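Local coordinates for protein alkylhalidase CmlS (Streptomyces venezuelae, PDB 3I3L) that is a flavin-dependent halogenase of chloramphenicol biosynthesis that carries a covalently bound FAD and probably acts as an oxidoreductase, at residues A94-G99 with P322-G327; D233-M238 with S376-A381. All blocks are in the same frame, centred on the assembly; numbering follows the deposited sequence.

Interaction 1 (A94-G99 with P322-G327). With FAD (flavin-adenine dinucleotide), chain B.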
loop_
_atom_site.group_PDB
_atom_site.type_symbol
_atom_site.label_atom_id
_atom_site.label_comp_id
_atom_site.label_asym_id
_atom_site.label_seq_id
_atom_site.Cartn_x
_atom_site.Cartn_y
_atom_site.Cartn_z
ATOM N N ALA A 94 -6.545 -4.641 11.538
ATOM C CA ALA A 94 -6.042 -5.939 11.116
ATOM C C ALA A 94 -5.419 -6.600 12.347
ATOM O O ALA A 94 -4.660 -5.960 13.098
ATOM C CB ALA A 94 -5.046 -5.758 10.004
ATOM N N THR A 95 -5.743 -7.860 12.557
ATOM C CA THR A 95 -5.159 -8.607 13.665
ATOM C C THR A 95 -4.208 -9.720 13.188
ATOM O O THR A 95 -4.493 -10.433 12.221
ATOM C CB THR A 95 -6.251 -9.112 14.636
ATOM O OG1 THR A 95 -6.925 -7.963 15.213
ATOM C CG2 THR A 95 -5.643 -9.939 15.793
ATOM N N PHE A 96 -3.089 -9.856 13.882
ATOM C CA PHE A 96 -2.013 -10.758 13.490
ATOM C C PHE A 96 -1.688 -11.763 14.582
ATOM O O PHE A 96 -1.465 -11.374 15.746
ATOM C CB PHE A 96 -0.770 -9.940 13.148
ATOM C CG PHE A 96 -0.932 -9.126 11.926
ATOM C CD1 PHE A 96 -0.546 -9.611 10.693
ATOM C CD2 PHE A 96 -1.529 -7.898 11.989
ATOM C CE1 PHE A 96 -0.734 -8.884 9.546
ATOM C CE2 PHE A 96 -1.728 -7.141 10.821
ATOM C CZ PHE A 96 -1.315 -7.632 9.601
ATOM N N LEU A 97 -1.687 -13.052 14.224
ATOM C CA LEU A 97 -1.188 -14.087 15.156
ATOM C C LEU A 97 0.119 -14.542 14.591
ATOM O O LEU A 97 0.133 -15.368 13.690
ATOM C CB LEU A 97 -2.168 -15.257 15.327
ATOM C CG LEU A 97 -3.619 -14.815 15.590
ATOM C CD1 LEU A 97 -4.493 -16.009 15.962
ATOM C CD2 LEU A 97 -3.705 -13.754 16.662
ATOM N N TRP A 98 1.209 -13.965 15.108
ATOM C CA TRP A 98 2.455 -13.847 14.343
ATOM C C TRP A 98 3.637 -14.513 15.017
ATOM O O TRP A 98 4.265 -13.948 15.915
ATOM C CB TRP A 98 2.776 -12.345 14.057
ATOM C CG TRP A 98 3.615 -12.216 12.822
ATOM C CD1 TRP A 98 4.914 -11.836 12.758
ATOM C CD2 TRP A 98 3.206 -12.501 11.488
ATOM N NE1 TRP A 98 5.350 -11.859 11.455
ATOM C CE2 TRP A 98 4.319 -12.293 10.658
ATOM C CE3 TRP A 98 2.003 -12.921 10.916
ATOM C CZ2 TRP A 98 4.277 -12.493 9.274
ATOM C CZ3 TRP A 98 1.963 -13.143 9.537
ATOM C CH2 TRP A 98 3.096 -12.906 8.733
ATOM N N GLY A 99 3.938 -15.728 14.570
ATOM C CA GLY A 99 4.891 -16.563 15.269
ATOM C C GLY A 99 4.160 -17.501 16.192
ATOM O O GLY A 99 2.911 -17.418 16.303
ATOM N N PRO A 322 0.257 -9.669 -0.129
ATOM C CA PRO A 322 -1.006 -9.158 0.398
ATOM C C PRO A 322 -1.159 -9.216 1.939
ATOM O O PRO A 322 -2.280 -9.039 2.456
ATOM C CB PRO A 322 -2.048 -10.086 -0.252
ATOM C CG PRO A 322 -1.267 -11.425 -0.432
ATOM C CD PRO A 322 0.078 -10.898 -0.926
ATOM N N LEU A 323 -0.082 -9.482 2.659
ATOM C CA LEU A 323 -0.110 -9.552 4.118
ATOM C C LEU A 323 -0.776 -8.337 4.762
ATOM O O LEU A 323 -1.565 -8.485 5.675
ATOM C CB LEU A 323 1.309 -9.654 4.657
ATOM C CG LEU A 323 1.505 -9.803 6.151
ATOM C CD1 LEU A 323 0.706 -11.028 6.722
ATOM C CD2 LEU A 323 2.993 -9.899 6.478
ATOM N N PHE A 324 -0.430 -7.150 4.279
ATOM C CA PHE A 324 -1.040 -5.899 4.759
ATOM C C PHE A 324 -2.134 -5.346 3.855
ATOM O O PHE A 324 -2.491 -4.196 3.950
ATOM C CB PHE A 324 0.040 -4.860 5.052
ATOM C CG PHE A 324 1.037 -5.338 6.109
ATOM C CD1 PHE A 324 0.679 -5.382 7.456
ATOM C CD2 PHE A 324 2.301 -5.794 5.738
ATOM C CE1 PHE A 324 1.586 -5.844 8.462
ATOM C CE2 PHE A 324 3.221 -6.231 6.704
ATOM C CZ PHE A 324 2.854 -6.287 8.066
ATOM N N SER A 325 -2.691 -6.171 2.984
ATOM C CA SER A 325 -3.875 -5.747 2.202
ATOM C C SER A 325 -3.695 -4.397 1.493
ATOM O O SER A 325 -4.557 -3.548 1.569
ATOM C CB SER A 325 -5.093 -5.649 3.171
ATOM O OG SER A 325 -5.456 -6.932 3.672
ATOM N N GLN A 326 -2.550 -4.183 0.856
ATOM C CA GLN A 326 -2.213 -2.952 0.228
ATOM C C GLN A 326 -2.644 -2.884 -1.258
ATOM O O GLN A 326 -2.465 -1.846 -1.936
ATOM C CB GLN A 326 -0.693 -2.751 0.278
ATOM C CG GLN A 326 -0.112 -2.690 1.690
ATOM C CD GLN A 326 -0.043 -1.264 2.257
ATOM O OE1 GLN A 326 -0.744 -0.949 3.232
ATOM N NE2 GLN A 326 0.798 -0.412 1.661
ATOM N N GLY A 327 -3.112 -3.996 -1.793
ATOM C CA GLY A 327 -3.150 -4.127 -3.268
ATOM C C GLY A 327 -4.135 -3.124 -3.899
ATOM O O GLY A 327 -3.771 -2.436 -4.820
HETATM P PA FAD B . -7.382 -6.322 -11.229
HETATM O O1A FAD B . -6.775 -7.647 -11.626
HETATM O O2A FAD B . -8.242 -6.321 -10.014
HETATM O O5B FAD B . -8.239 -5.764 -12.503
HETATM C C5B FAD B . -7.700 -5.821 -13.808
HETATM C C4B FAD B . -8.802 -6.013 -14.874
HETATM O O4B FAD B . -8.165 -5.954 -16.172
HETATM C C3B FAD B . -9.482 -7.358 -14.786
HETATM O O3B FAD B . -10.849 -7.182 -14.572
HETATM C C2B FAD B . -9.233 -8.017 -16.152
HETATM O O2B FAD B . -10.392 -8.611 -16.646
HETATM C C1B FAD B . -8.808 -6.857 -17.040
HETATM N N9A FAD B . -7.897 -7.137 -18.134
HETATM C C8A FAD B . -6.756 -7.882 -18.096
HETATM N N7A FAD B . -6.184 -7.860 -19.320
HETATM C C5A FAD B . -6.988 -7.178 -20.169
HETATM C C6A FAD B . -6.880 -6.881 -21.515
HETATM N N6A FAD B . -5.839 -7.283 -22.221
HETATM N N1A FAD B . -7.858 -6.108 -22.081
HETATM C C2A FAD B . -8.941 -5.667 -21.362
HETATM N N3A FAD B . -9.024 -5.959 -20.036
HETATM C C4A FAD B . -8.064 -6.702 -19.441
HETATM N N1 FAD B . -5.684 -6.573 -2.206
HETATM C C2 FAD B . -6.282 -5.888 -1.162
HETATM O O2 FAD B . -6.377 -4.672 -1.262
HETATM N N3 FAD B . -6.731 -6.541 -0.044
HETATM C C4 FAD B . -6.603 -7.900 0.070
HETATM O O4 FAD B . -7.050 -8.482 1.110
HETATM C C4X FAD B . -5.972 -8.597 -0.962
HETATM N N5 FAD B . -5.844 -9.957 -0.887
HETATM C C5X FAD B . -5.317 -10.646 -1.956
HETATM C C6 FAD B . -5.169 -12.039 -1.885
HETATM C C7 FAD B . -4.569 -12.712 -2.922
HETATM C C7M FAD B . -4.414 -14.214 -2.886
HETATM C C8 FAD B . -4.175 -11.991 -4.044
HETATM C C8M FAD B . -3.619 -12.683 -5.223
HETATM C C9 FAD B . -4.273 -10.597 -4.114
HETATM C C9A FAD B . -4.864 -9.946 -3.041
HETATM N N10 FAD B . -5.012 -8.593 -3.148
HETATM C C10 FAD B . -5.513 -7.909 -2.106
HETATM C "C1'" FAD B . -4.359 -7.949 -4.324
HETATM C "C2'" FAD B . -5.378 -7.162 -5.113
HETATM O "O2'" FAD B . -6.446 -7.984 -5.362
HETATM C "C3'" FAD B . -4.868 -6.534 -6.383
HETATM O "O3'" FAD B . -3.816 -5.646 -6.074
HETATM C "C4'" FAD B . -5.997 -5.707 -7.084
HETATM O "O4'" FAD B . -7.010 -6.533 -7.589
HETATM C "C5'" FAD B . -5.413 -4.954 -8.272
HETATM O "O5'" FAD B . -6.390 -4.150 -8.869
HETATM P P FAD B . -6.173 -3.844 -10.403
HETATM O O1P FAD B . -4.735 -3.437 -10.636
HETATM O O2P FAD B . -7.282 -2.921 -10.897
HETATM O O3P FAD B . -6.208 -5.280 -11.147
#

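Interaction 2 (D233-M238 with S376-A381)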
loop_
_atom_site.group_PDB
_atom_site.type_symbol
_atom_site.label_atom_id
_atom_site.label_comp_id
_atom_site.label_asym_id
_atom_site.label_seq_id
_atom_site.Cartn_x
_atom_site.Cartn_y
_atom_site.Cartn_z
ATOM N N ASP A 233 4.272 -23.630 7.041
ATOM C CA ASP A 233 4.526 -23.462 5.622
ATOM C C ASP A 233 4.052 -22.087 5.103
ATOM O O ASP A 233 3.905 -21.895 3.868
ATOM C CB ASP A 233 3.818 -24.564 4.770
ATOM C CG ASP A 233 4.338 -25.961 5.040
ATOM O OD1 ASP A 233 5.574 -26.151 5.088
ATOM O OD2 ASP A 233 3.479 -26.863 5.164
ATOM N N GLY A 234 3.812 -21.146 5.999
ATOM C CA GLY A 234 3.348 -19.786 5.570
ATOM C C GLY A 234 2.282 -19.155 6.493
ATOM O O GLY A 234 2.440 -19.212 7.708
ATOM N N TRP A 235 1.265 -18.484 5.923
ATOM C CA TRP A 235 0.270 -17.853 6.752
ATOM C C TRP A 235 -1.120 -18.043 6.219
ATOM O O TRP A 235 -1.278 -18.312 5.014
ATOM C CB TRP A 235 0.593 -16.361 7.091
ATOM C CG TRP A 235 0.875 -15.453 5.910
ATOM C CD1 TRP A 235 2.098 -15.247 5.292
ATOM C CD2 TRP A 235 -0.079 -14.624 5.209
ATOM N NE1 TRP A 235 1.932 -14.384 4.244
ATOM C CE2 TRP A 235 0.627 -13.953 4.192
ATOM C CE3 TRP A 235 -1.434 -14.338 5.396
ATOM C CZ2 TRP A 235 0.003 -13.039 3.304
ATOM C CZ3 TRP A 235 -2.071 -13.428 4.509
ATOM C CH2 TRP A 235 -1.353 -12.797 3.484
ATOM N N VAL A 236 -2.117 -17.913 7.111
ATOM C CA VAL A 236 -3.532 -18.044 6.757
ATOM C C VAL A 236 -4.266 -16.709 6.912
ATOM O O VAL A 236 -4.090 -16.048 7.950
ATOM C CB VAL A 236 -4.228 -19.051 7.727
ATOM C CG1 VAL A 236 -5.747 -19.115 7.508
ATOM C CG2 VAL A 236 -3.586 -20.437 7.610
ATOM N N TRP A 237 -5.075 -16.308 5.903
ATOM C CA TRP A 237 -6.013 -15.156 6.089
ATOM C C TRP A 237 -7.440 -15.549 6.401
ATOM O O TRP A 237 -7.942 -16.554 5.890
ATOM C CB TRP A 237 -6.022 -14.221 4.908
ATOM C CG TRP A 237 -6.887 -14.598 3.730
ATOM C CD1 TRP A 237 -8.257 -14.458 3.640
ATOM C CD2 TRP A 237 -6.449 -15.061 2.432
ATOM N NE1 TRP A 237 -8.698 -14.851 2.416
ATOM C CE2 TRP A 237 -7.620 -15.231 1.642
ATOM C CE3 TRP A 237 -5.207 -15.375 1.883
ATOM C CZ2 TRP A 237 -7.581 -15.674 0.316
ATOM C CZ3 TRP A 237 -5.153 -15.813 0.530
ATOM C CH2 TRP A 237 -6.366 -15.947 -0.238
ATOM N N MET A 238 -8.089 -14.748 7.242
ATOM C CA MET A 238 -9.508 -14.950 7.534
ATOM C C MET A 238 -10.154 -13.565 7.415
ATOM O O MET A 238 -9.871 -12.704 8.192
ATOM C CB MET A 238 -9.731 -15.573 8.942
ATOM C CG MET A 238 -8.973 -16.888 9.208
ATOM S SD MET A 238 -9.407 -17.844 10.687
ATOM C CE MET A 238 -8.613 -16.924 11.848
ATOM N N SER A 376 11.137 -7.352 7.553
ATOM C CA SER A 376 11.107 -7.308 9.017
ATOM C C SER A 376 10.053 -8.232 9.604
ATOM O O SER A 376 10.373 -9.108 10.393
ATOM C CB SER A 376 10.850 -5.879 9.483
ATOM O OG SER A 376 12.016 -5.138 9.270
ATOM N N PHE A 377 8.800 -8.066 9.204
ATOM C CA PHE A 377 7.750 -8.947 9.704
ATOM C C PHE A 377 8.020 -10.422 9.479
ATOM O O PHE A 377 7.883 -11.207 10.417
ATOM C CB PHE A 377 6.349 -8.578 9.226
ATOM C CG PHE A 377 5.776 -7.445 9.961
ATOM C CD1 PHE A 377 6.064 -6.129 9.588
ATOM C CD2 PHE A 377 4.954 -7.673 11.051
ATOM C CE1 PHE A 377 5.528 -5.048 10.304
ATOM C CE2 PHE A 377 4.420 -6.611 11.757
ATOM C CZ PHE A 377 4.716 -5.289 11.377
ATOM N N TYR A 378 8.413 -10.810 8.260
ATOM C CA TYR A 378 8.706 -12.224 8.037
ATOM C C TYR A 378 9.861 -12.703 8.980
ATOM O O TYR A 378 9.786 -13.765 9.565
ATOM C CB TYR A 378 9.012 -12.540 6.581
ATOM C CG TYR A 378 7.790 -12.661 5.729
ATOM C CD1 TYR A 378 6.744 -13.456 6.104
ATOM C CD2 TYR A 378 7.664 -11.968 4.542
ATOM C CE1 TYR A 378 5.614 -13.596 5.322
ATOM C CE2 TYR A 378 6.496 -12.107 3.732
ATOM C CZ TYR A 378 5.493 -12.903 4.160
ATOM O OH TYR A 378 4.320 -13.065 3.405
ATOM N N THR A 379 10.931 -11.904 9.098
ATOM C CA THR A 379 12.018 -12.253 9.996
ATOM C C THR A 379 11.561 -12.496 11.462
ATOM O O THR A 379 12.055 -13.422 12.109
ATOM C CB THR A 379 13.147 -11.218 9.924
ATOM O OG1 THR A 379 13.526 -11.118 8.558
ATOM C CG2 THR A 379 14.380 -11.673 10.743
ATOM N N PHE A 380 10.629 -11.687 11.965
ATOM C CA PHE A 380 10.140 -11.855 13.347
ATOM C C PHE A 380 9.425 -13.151 13.522
ATOM O O PHE A 380 9.602 -13.833 14.558
ATOM C CB PHE A 380 9.175 -10.728 13.786
ATOM C CG PHE A 380 9.810 -9.386 13.796
ATOM C CD1 PHE A 380 11.174 -9.256 14.096
ATOM C CD2 PHE A 380 9.070 -8.241 13.503
ATOM C CE1 PHE A 380 11.784 -8.000 14.087
ATOM C CE2 PHE A 380 9.674 -6.974 13.522
ATOM C CZ PHE A 380 11.024 -6.857 13.807
ATOM N N ALA A 381 8.610 -13.515 12.544
ATOM C CA ALA A 381 7.923 -14.813 12.650
ATOM C C ALA A 381 8.878 -15.998 12.500
ATOM O O ALA A 381 8.603 -17.081 13.025
ATOM C CB ALA A 381 6.816 -14.943 11.651
#

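Interaction 1 (A94-G99 with P322-G327)
Leu323 and Trp98 both carry CG anti to the backbone N (chi1 -177° and -154°); this extends the leucine from the loop and the indole from the strand end, and the two side chains run at each other from opposite directions until the leucine methyls meet the six-membered ring of the indole. The side chains of Phe96 and Phe324 instead cross at about a right angle. Leu323 is common to both halves of the contact. Leu323 CD1 lies 3.6 Å from Trp98 CH2 and Leu323 CD2 lies 3.8 Å from the same atom, both methyls bearing on the far corner of the indole. Leu323 CD1 also comes in at the edge of the Phe96 ring, in its plane, 3.8 Å from Phe96 CE1. Beside it, Phe96 CZ reaches Phe324 CE1 at 3.6 Å; the ring planes are inclined at 44° and the centroids are 5.4 Å apart, an oblique pairing. CG of Leu323 lies over one face of the Phe324 ring, toward its rim, which ties the two neighbouring loop side chains together. The pairing is wholly apolar and buried; the indole N-H of Trp98 is used elsewhere, on the carbonyl O of Phe377. Trp105 stacks on Phe96, while Phe373 and Phe377 of helix 352-382 meet Phe324 edge-to-face. On the flavin side of the same loop, Pro322 CB sits 3.7 Å from FAD C5X, and Ser325 OG gives a weak hydrogen bond of 3.4 Å to FAD O4. Gly327 opens helix 327-347 with its CA against the ribityl O3' of FAD, where a side chain would clash. The arrangement thus backs the flavin-binding loop of the FAD domain with the end of a sheet strand, at the isoalloxazine site of this flavin-dependent halogenase.

Interaction 2 (D233-M238 with S376-A381)
Trp235 and Tyr378 meet through one polar bond, the indole NE1 of Trp235 donating to Tyr378 OH at 2.9 Å. The N-H...O angle is 145°, and the oxygen lies 20° out of the indole plane, so the bond is bent but still made at the ring's edge. On Trp235 CG falls between the backbone N and the carbonyl carbon (chi1 53°), which carries the indole off strand 234-240 toward the helix. Tyr378 sets out across the line of approach, yet with CG beside its backbone N (chi1 -80°) the ring extends far enough for its hydroxyl to arrive at the indole. The side chains cross at about a right angle and the rings touch rim to rim, neither lying over the other, with Trp235 CD1 in the plane of the phenol ring 3.9 Å from Tyr378 CE1. The hydroxyl is also hydrogen-bonded to Asp321 OD2, so this buried oxygen is gripped by two partners, which probably limits how far the ring can shift. An alanine in place of Trp235 would probably leave the phenol oxygen without its indole donor, though still bonded to Asp321, and open a gap at the rim of the Tyr378 ring. Trp235 also packs on Val251 of the adjoining antiparallel strand 245-253, while on helix 352-382 Phe377 and Phe380 turn to helix 430-439; the Trp235-Tyr378 bond therefore spans from the sheet, past the loop holding Asp321, to that long helix.

Overall arrangement
Both interactions are buried and both draw on the same mixed sheet, interaction 1 through strand 89-97 and interaction 2 through strand 234-240; strand 226-231 pairs with each. Their chemistry differs: the first is apolar packing of rings and a leucine behind the flavin loop, the second a single polar bond with little buried area, set farther from the centre of the chain. They adjoin directly, their centres about 8 Å apart. Leu323 CA packs on Trp235 CH2 at 3.5 Å, and Trp98 NE1 lies 3.4 Å from Ala381 CB, so the 322-327 loop touches the strand of interaction 2 and the 94-99 segment its helix. In sequence their segments alternate.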